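Local coordinates for putative 2,5-diketo-D-gluconic acid reductase B (Sinorhizobium meliloti, PDB 3UP8), which probably reduces methylglyoxal to hydroxyacetone with NADPH, as a TIM-barrel member of the aldo/keto reductase family, at residues H25-N30 with I34-F39; R51-A56 with G77-K82; L59-V64 with A255-N260. One frame throughout, in Å; residues are numbered along the deposited sequence.

Contact 1. Residues H25-N30 with I34-F39; sequences HAVSSN and IPALGF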
# COMPACT_ATOMS: atom_id res chain seq x y z
N HIS A 25 13.82 -5.45 -0.48
CA HIS A 25 14.18 -4.32 -1.32
C HIS A 25 13.25 -3.15 -1.07
O HIS A 25 12.13 -3.32 -0.55
CB HIS A 25 14.17 -4.70 -2.81
CG HIS A 25 12.86 -5.28 -3.28
ND1 HIS A 25 12.44 -6.55 -2.95
CD2 HIS A 25 11.92 -4.77 -4.11
CE1 HIS A 25 11.28 -6.80 -3.54
NE2 HIS A 25 10.94 -5.73 -4.24
N ALA A 26 13.71 -1.95 -1.41
CA ALA A 26 12.82 -0.82 -1.59
C ALA A 26 12.45 -0.77 -3.06
O ALA A 26 13.20 -1.27 -3.92
CB ALA A 26 13.49 0.48 -1.16
N VAL A 27 11.30 -0.16 -3.34
CA VAL A 27 10.78 -0.08 -4.70
C VAL A 27 10.84 1.38 -5.14
O VAL A 27 10.24 2.25 -4.49
CB VAL A 27 9.32 -0.61 -4.77
CG1 VAL A 27 8.71 -0.37 -6.17
CG2 VAL A 27 9.29 -2.12 -4.39
N SER A 28 11.60 1.65 -6.21
CA SER A 28 11.72 2.99 -6.77
C SER A 28 10.31 3.39 -7.14
O SER A 28 9.63 2.69 -7.89
CB SER A 28 12.55 3.00 -8.05
OG SER A 28 13.92 2.93 -7.73
N SER A 29 9.85 4.48 -6.59
CA SER A 29 8.47 4.83 -6.80
C SER A 29 8.50 6.28 -7.17
O SER A 29 8.15 7.14 -6.38
CB SER A 29 7.69 4.60 -5.51
OG SER A 29 7.64 3.21 -5.19
N ASN A 30 9.02 6.55 -8.37
CA ASN A 30 9.18 7.92 -8.85
C ASN A 30 9.90 8.82 -7.84
O ASN A 30 9.53 9.98 -7.65
CB ASN A 30 7.81 8.51 -9.22
CG ASN A 30 7.62 8.63 -10.72
OD1 ASN A 30 8.59 8.70 -11.46
ND2 ASN A 30 6.36 8.67 -11.18
N ILE A 34 10.06 3.08 -1.57
CA ILE A 34 9.10 2.57 -0.62
C ILE A 34 9.52 1.14 -0.30
O ILE A 34 9.74 0.34 -1.22
CB ILE A 34 7.71 2.60 -1.25
CG1 ILE A 34 7.34 4.04 -1.65
CG2 ILE A 34 6.66 1.98 -0.29
CD1 ILE A 34 6.00 4.17 -2.36
N PRO A 35 9.67 0.81 1.01
CA PRO A 35 10.01 -0.58 1.36
C PRO A 35 8.97 -1.56 0.79
O PRO A 35 7.78 -1.34 0.94
CB PRO A 35 10.00 -0.57 2.90
CG PRO A 35 10.22 0.85 3.29
CD PRO A 35 9.55 1.67 2.20
N ALA A 36 9.44 -2.63 0.14
CA ALA A 36 8.56 -3.56 -0.60
C ALA A 36 7.44 -4.20 0.24
O ALA A 36 6.39 -4.53 -0.30
CB ALA A 36 9.38 -4.63 -1.31
N LEU A 37 7.68 -4.36 1.54
CA LEU A 37 6.66 -4.90 2.41
C LEU A 37 6.32 -3.88 3.48
O LEU A 37 7.20 -3.36 4.16
CB LEU A 37 7.11 -6.23 3.05
CG LEU A 37 6.23 -6.83 4.16
CD1 LEU A 37 4.88 -7.31 3.62
CD2 LEU A 37 6.98 -7.98 4.82
N GLY A 38 5.03 -3.61 3.62
CA GLY A 38 4.54 -2.64 4.57
C GLY A 38 3.53 -3.26 5.49
O GLY A 38 2.89 -4.26 5.16
N PHE A 39 3.42 -2.66 6.68
CA PHE A 39 2.42 -2.97 7.67
C PHE A 39 1.18 -2.12 7.39
O PHE A 39 1.17 -0.91 7.65
CB PHE A 39 2.97 -2.62 9.06
CG PHE A 39 2.15 -3.17 10.20
CD1 PHE A 39 2.41 -4.43 10.72
CD2 PHE A 39 1.13 -2.41 10.76
CE1 PHE A 39 1.65 -4.94 11.77
CE2 PHE A 39 0.37 -2.90 11.82
CZ PHE A 39 0.63 -4.17 12.33
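V27 and I34 form an antiparallel hydrogen-bonded pair, V27 N giving to I34 O at 2.7 Å and I34 N to V27 O at 3.0 Å, while A26 and P35 make the non-hydrogen-bonded pair beside it. A third backbone bond joins A36 N to H25 O at 2.9 Å. This is the N-terminal hairpin that in aldo/keto reductases closes the bottom of the barrel. The H25 ring is laid over the A36 methyl: CB sits 3.6 Å from the ring centroid and 15° off its normal, a CH-pi contact shifted toward NE2. CG reaches this place by lying between the backbone N and the carbonyl carbon (chi1 56°). V27 CG2 meets the same methyl, A36 CB, at 4.0 Å. An alanine here in place of H25 would remove the ring and probably leave the A36 methyl without its aromatic cover. On the buried side, S29 OG touches I34 CD1 at 3.4 Å, and I246 of strand 245-249 packs on both residues. S29 OG also bonds to V27 O at 2.9 Å, from above the carbonyl plane, and to S202 OG. V27 O is therefore gripped by two donors, S29 OG and I34 N, from opposite faces of its plane, and the place of the serine beside the I34 methyl is fixed by polar bonds.

Contact 2. Residues R51-A56 with G77-K82; sequences RILPQA and GEAIQK
L53 and P54 pack against A79 in a small, purely apolar helix-helix contact on the outside of the TIM barrel, between helices 46-59 and 73-83, the ones that follow the first two barrel strands. The A79 methyl is the whole contribution of the second helix to the close contacts. L53 comes at it alongside, with CB and CG both about 3.9 Å from A79 CB and the branch end CD2 at 3.8 Å. With CG anti to the L53 backbone N (chi1 -174°) and chi2 at 48°, CD2 lies against the A79 methyl while CD1 turns to the barrel wall. P54 adds its ring carbon CD, 4.0 Å from A79 CB. Having no amide hydrogen, P54 cannot bond to the turn before it, and helix 46-59 is kinked there. With only a methyl between them the backbones come close, P54 CA and A79 CA being 5.6 Å apart. Away from this packing, E78 and K82, one turn apart, form a salt bridge along their own helix: K82 NZ meets E78 OE2 at 3.2 Å, from above the carboxylate plane. Q81 turns another way, its OE1 bonded to R118 NH1. Beneath the pair lies the barrel wall. L53 CD1 rests on F39 of strand 37-40 and V64 of strand 63-65, while helix 254-261 lies along the other side of helix 46-59, which so has a neighbouring helix on each flank.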
# COMPACT_ATOMS: atom_id res chain seq x y z
N ARG A 51 -1.15 -3.11 20.03
CA ARG A 51 -0.59 -4.39 20.43
C ARG A 51 0.46 -4.88 19.44
O ARG A 51 1.58 -5.23 19.84
CB ARG A 51 -1.70 -5.43 20.58
CG ARG A 51 -1.31 -6.69 21.36
CD ARG A 51 -2.21 -7.87 20.99
NE ARG A 51 -3.62 -7.46 20.91
CZ ARG A 51 -4.48 -7.89 20.00
NH1 ARG A 51 -4.10 -8.76 19.07
NH2 ARG A 51 -5.74 -7.45 20.01
N ILE A 52 0.12 -4.89 18.15
CA ILE A 52 0.93 -5.60 17.16
C ILE A 52 2.00 -4.75 16.47
O ILE A 52 3.11 -5.23 16.23
CB ILE A 52 0.02 -6.31 16.12
CG1 ILE A 52 -0.86 -7.34 16.83
CG2 ILE A 52 0.84 -7.00 15.04
CD1 ILE A 52 -2.32 -7.16 16.54
N LEU A 53 1.68 -3.49 16.15
CA LEU A 53 2.66 -2.62 15.49
C LEU A 53 4.03 -2.51 16.20
O LEU A 53 5.06 -2.58 15.54
CB LEU A 53 2.07 -1.24 15.14
CG LEU A 53 2.93 -0.27 14.31
CD1 LEU A 53 3.52 -0.95 13.08
CD2 LEU A 53 2.10 0.94 13.90
N PRO A 54 4.04 -2.37 17.55
CA PRO A 54 5.36 -2.36 18.23
C PRO A 54 6.19 -3.61 17.93
O PRO A 54 7.40 -3.51 17.70
CB PRO A 54 4.97 -2.32 19.72
CG PRO A 54 3.66 -1.59 19.72
CD PRO A 54 2.94 -2.10 18.50
N GLN A 55 5.55 -4.77 17.92
CA GLN A 55 6.22 -6.01 17.59
C GLN A 55 6.69 -6.02 16.13
O GLN A 55 7.81 -6.42 15.85
CB GLN A 55 5.29 -7.19 17.83
CG GLN A 55 4.75 -7.27 19.25
CD GLN A 55 3.92 -8.51 19.45
OE1 GLN A 55 2.73 -8.45 19.75
NE2 GLN A 55 4.55 -9.68 19.23
N ALA A 56 5.82 -5.59 15.22
CA ALA A 56 6.18 -5.47 13.81
C ALA A 56 7.45 -4.63 13.62
O ALA A 56 8.33 -4.98 12.84
CB ALA A 56 5.03 -4.88 13.02
N GLY A 77 0.62 6.54 15.47
CA GLY A 77 1.53 7.56 15.99
C GLY A 77 2.14 7.17 17.34
O GLY A 77 3.35 7.27 17.53
N GLU A 78 1.30 6.67 18.24
CA GLU A 78 1.76 6.22 19.57
C GLU A 78 2.73 5.05 19.46
O GLU A 78 3.81 5.06 20.05
CB GLU A 78 0.56 5.82 20.44
CG GLU A 78 0.95 5.51 21.90
CD GLU A 78 -0.24 5.10 22.76
OE1 GLU A 78 -1.33 5.69 22.58
OE2 GLU A 78 -0.09 4.20 23.61
N ALA A 79 2.35 4.03 18.69
CA ALA A 79 3.18 2.84 18.49
C ALA A 79 4.56 3.17 17.93
O ALA A 79 5.57 2.68 18.42
CB ALA A 79 2.46 1.81 17.61
N ILE A 80 4.61 4.01 16.89
CA ILE A 80 5.89 4.40 16.30
C ILE A 80 6.76 5.15 17.30
O ILE A 80 7.94 4.85 17.46
CB ILE A 80 5.72 5.23 15.01
CG1 ILE A 80 5.02 4.37 13.94
CG2 ILE A 80 7.08 5.80 14.53
CD1 ILE A 80 4.73 5.10 12.64
N GLN A 81 6.16 6.13 17.98
CA GLN A 81 6.87 6.94 18.96
C GLN A 81 7.46 6.10 20.11
O GLN A 81 8.58 6.36 20.55
CB GLN A 81 5.92 8.01 19.48
CG GLN A 81 6.32 8.69 20.77
CD GLN A 81 5.21 9.56 21.31
OE1 GLN A 81 4.07 9.10 21.53
NE2 GLN A 81 5.51 10.81 21.53
N LYS A 82 6.72 5.11 20.57
CA LYS A 82 7.15 4.26 21.69
C LYS A 82 8.19 3.19 21.31
O LYS A 82 8.77 2.53 22.19
CB LYS A 82 5.95 3.61 22.39
CG LYS A 82 5.08 4.59 23.17
CD LYS A 82 4.17 3.87 24.15
CE LYS A 82 3.19 4.82 24.82
NZ LYS A 82 2.26 4.10 25.75

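Contact 3. Residues L59-V64 with A255-N260; sequences LGFRHV and ARLKEN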
# COMPACT_ATOMS: atom_id res chain seq x y z
N LEU A 59 10.47 -6.52 15.00
CA LEU A 59 10.80 -7.58 14.05
C LEU A 59 11.53 -7.04 12.81
O LEU A 59 12.31 -7.77 12.18
CB LEU A 59 9.53 -8.36 13.65
CG LEU A 59 9.57 -9.38 12.50
CD1 LEU A 59 10.36 -10.65 12.87
CD2 LEU A 59 8.18 -9.73 12.04
N GLY A 60 11.30 -5.78 12.46
CA GLY A 60 12.01 -5.20 11.31
C GLY A 60 11.18 -4.47 10.25
O GLY A 60 11.74 -3.98 9.29
N PHE A 61 9.85 -4.42 10.42
CA PHE A 61 9.00 -3.62 9.52
C PHE A 61 9.42 -2.17 9.60
O PHE A 61 9.63 -1.65 10.69
CB PHE A 61 7.53 -3.70 9.93
CG PHE A 61 6.78 -4.82 9.29
CD1 PHE A 61 6.05 -4.61 8.12
CD2 PHE A 61 6.78 -6.09 9.87
CE1 PHE A 61 5.34 -5.66 7.52
CE2 PHE A 61 6.08 -7.13 9.28
CZ PHE A 61 5.36 -6.92 8.11
N ARG A 62 9.53 -1.52 8.44
CA ARG A 62 9.92 -0.10 8.40
C ARG A 62 9.00 0.74 7.50
O ARG A 62 9.33 1.86 7.14
CB ARG A 62 11.36 0.04 7.91
CG ARG A 62 12.42 -0.48 8.88
CD ARG A 62 12.48 0.33 10.18
NE ARG A 62 13.52 -0.18 11.07
CZ ARG A 62 13.33 -1.13 11.98
NH1 ARG A 62 12.14 -1.68 12.15
NH2 ARG A 62 14.35 -1.53 12.73
N HIS A 63 7.86 0.17 7.14
CA HIS A 63 6.89 0.83 6.29
C HIS A 63 5.56 0.61 7.00
O HIS A 63 5.19 -0.52 7.28
CB HIS A 63 6.94 0.22 4.88
CG HIS A 63 5.83 0.63 3.96
ND1 HIS A 63 5.67 0.08 2.71
CD2 HIS A 63 4.81 1.51 4.12
CE1 HIS A 63 4.60 0.60 2.14
NE2 HIS A 63 4.07 1.48 2.96
N VAL A 64 4.89 1.70 7.36
CA VAL A 64 3.60 1.61 8.02
C VAL A 64 2.58 2.42 7.21
O VAL A 64 2.85 3.57 6.85
CB VAL A 64 3.63 2.15 9.47
CG1 VAL A 64 2.26 2.02 10.11
CG2 VAL A 64 4.69 1.40 10.32
N ALA A 255 1.85 -14.42 15.22
CA ALA A 255 2.18 -15.59 14.39
C ALA A 255 2.17 -15.29 12.89
O ALA A 255 3.11 -15.66 12.18
CB ALA A 255 1.24 -16.76 14.72
N ARG A 256 1.12 -14.64 12.40
CA ARG A 256 1.06 -14.22 11.00
C ARG A 256 2.16 -13.19 10.71
O ARG A 256 2.76 -13.20 9.63
CB ARG A 256 -0.31 -13.64 10.65
CG ARG A 256 -1.47 -14.62 10.69
CD ARG A 256 -2.71 -13.96 10.11
NE ARG A 256 -3.87 -14.11 10.99
CZ ARG A 256 -4.85 -13.21 11.11
NH1 ARG A 256 -4.82 -12.08 10.41
NH2 ARG A 256 -5.87 -13.45 11.93
N LEU A 257 2.41 -12.32 11.68
CA LEU A 257 3.46 -11.31 11.63
C LEU A 257 4.80 -11.90 11.15
O LEU A 257 5.35 -11.46 10.14
CB LEU A 257 3.64 -10.70 13.02
CG LEU A 257 4.10 -9.26 13.27
CD1 LEU A 257 5.21 -9.28 14.32
CD2 LEU A 257 4.56 -8.54 12.01
N LYS A 258 5.31 -12.89 11.88
CA LYS A 258 6.61 -13.50 11.58
C LYS A 258 6.60 -14.25 10.25
O LYS A 258 7.60 -14.29 9.54
CB LYS A 258 7.05 -14.43 12.71
CG LYS A 258 7.02 -13.76 14.08
CD LYS A 258 8.11 -14.30 15.01
CE LYS A 258 8.36 -13.33 16.16
NZ LYS A 258 9.21 -13.91 17.24
N GLU A 259 5.44 -14.83 9.92
CA GLU A 259 5.23 -15.58 8.69
C GLU A 259 5.24 -14.65 7.46
O GLU A 259 5.95 -14.91 6.48
CB GLU A 259 3.92 -16.36 8.79
CG GLU A 259 3.55 -17.21 7.58
CD GLU A 259 2.09 -17.66 7.59
OE1 GLU A 259 1.59 -18.05 8.68
OE2 GLU A 259 1.44 -17.63 6.52
N ASN A 260 4.46 -13.57 7.54
CA ASN A 260 4.37 -12.59 6.45
C ASN A 260 5.70 -11.91 6.13
O ASN A 260 5.99 -11.59 4.98
CB ASN A 260 3.29 -11.55 6.77
CG ASN A 260 1.87 -12.09 6.61
OD1 ASN A 260 1.64 -13.30 6.65
ND2 ASN A 260 0.92 -11.19 6.42
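L257 meets L59 and F61 where the last barrel helix of the (beta/alpha)8 fold, 254-261, packs beside the turn leading from helix 46-59 into strand 63-65. Its CB starts from the helix surface well back, 4.7 Å from L59 CD2. CG, turned roughly opposite the backbone N (chi1 -150°), draws closer, to 4.3 Å from the same L59 CD2. The two branches then part. CD1 of L257 touches L59 CD2 at 3.8 Å and also lies against the backbone of Q55 in helix 46-59. CD2 has more neighbours: it meets F61 CE2 at 3.4 Å, touches L59 CD2 as well, and packs on the A56 methyl. The two leucines meet end on, whereas F61 and L257 pass side by side, pointing opposite ways, with L257 CD2 approaching the ring obliquely, beside F61 CD2 and CE2. L59 extends over the helix far enough for its CD2 to come 4.1 Å from K258 CA. The F61 ring also meets that of F261, the planes at about 45°, so the phenylalanine is held between the helix and the barrel wall, where it touches S249. The contact is apolar packing that joins the second strand's approach to the helix after the eighth strand. At phi 130° G60 has a backbone shape that a side chain would hardly tolerate, since a CB would run into the L59 carbonyl O. Just beyond, R62 bends back over the turn, and its NH1, shared with L57 O, bonds to F61 O at 2.9 Å from above the carbonyl plane.

In the fold
From the N terminus, contact 1 closes first, across the loop 28-33 that joins strands 26-27 and 34-35, and its second segment runs on into strand 37-40. The chain then enters helix 46-59, where contact 2 opens; before contact 2 closes at 77-82, the turn and strand of 59-64 have opened contact 3, which waits some 190 residues for helix 254-261. Contacts 2 and 3 therefore cross, while contact 1 precedes both. F39 links contact 1 to contact 2 by packing under helix 46-59, and its backbone pairing with H63 links contact 1 to contact 3. Together they tie the hairpin, the first two beta-alpha units and the last barrel helix around the closing seam of the barrel.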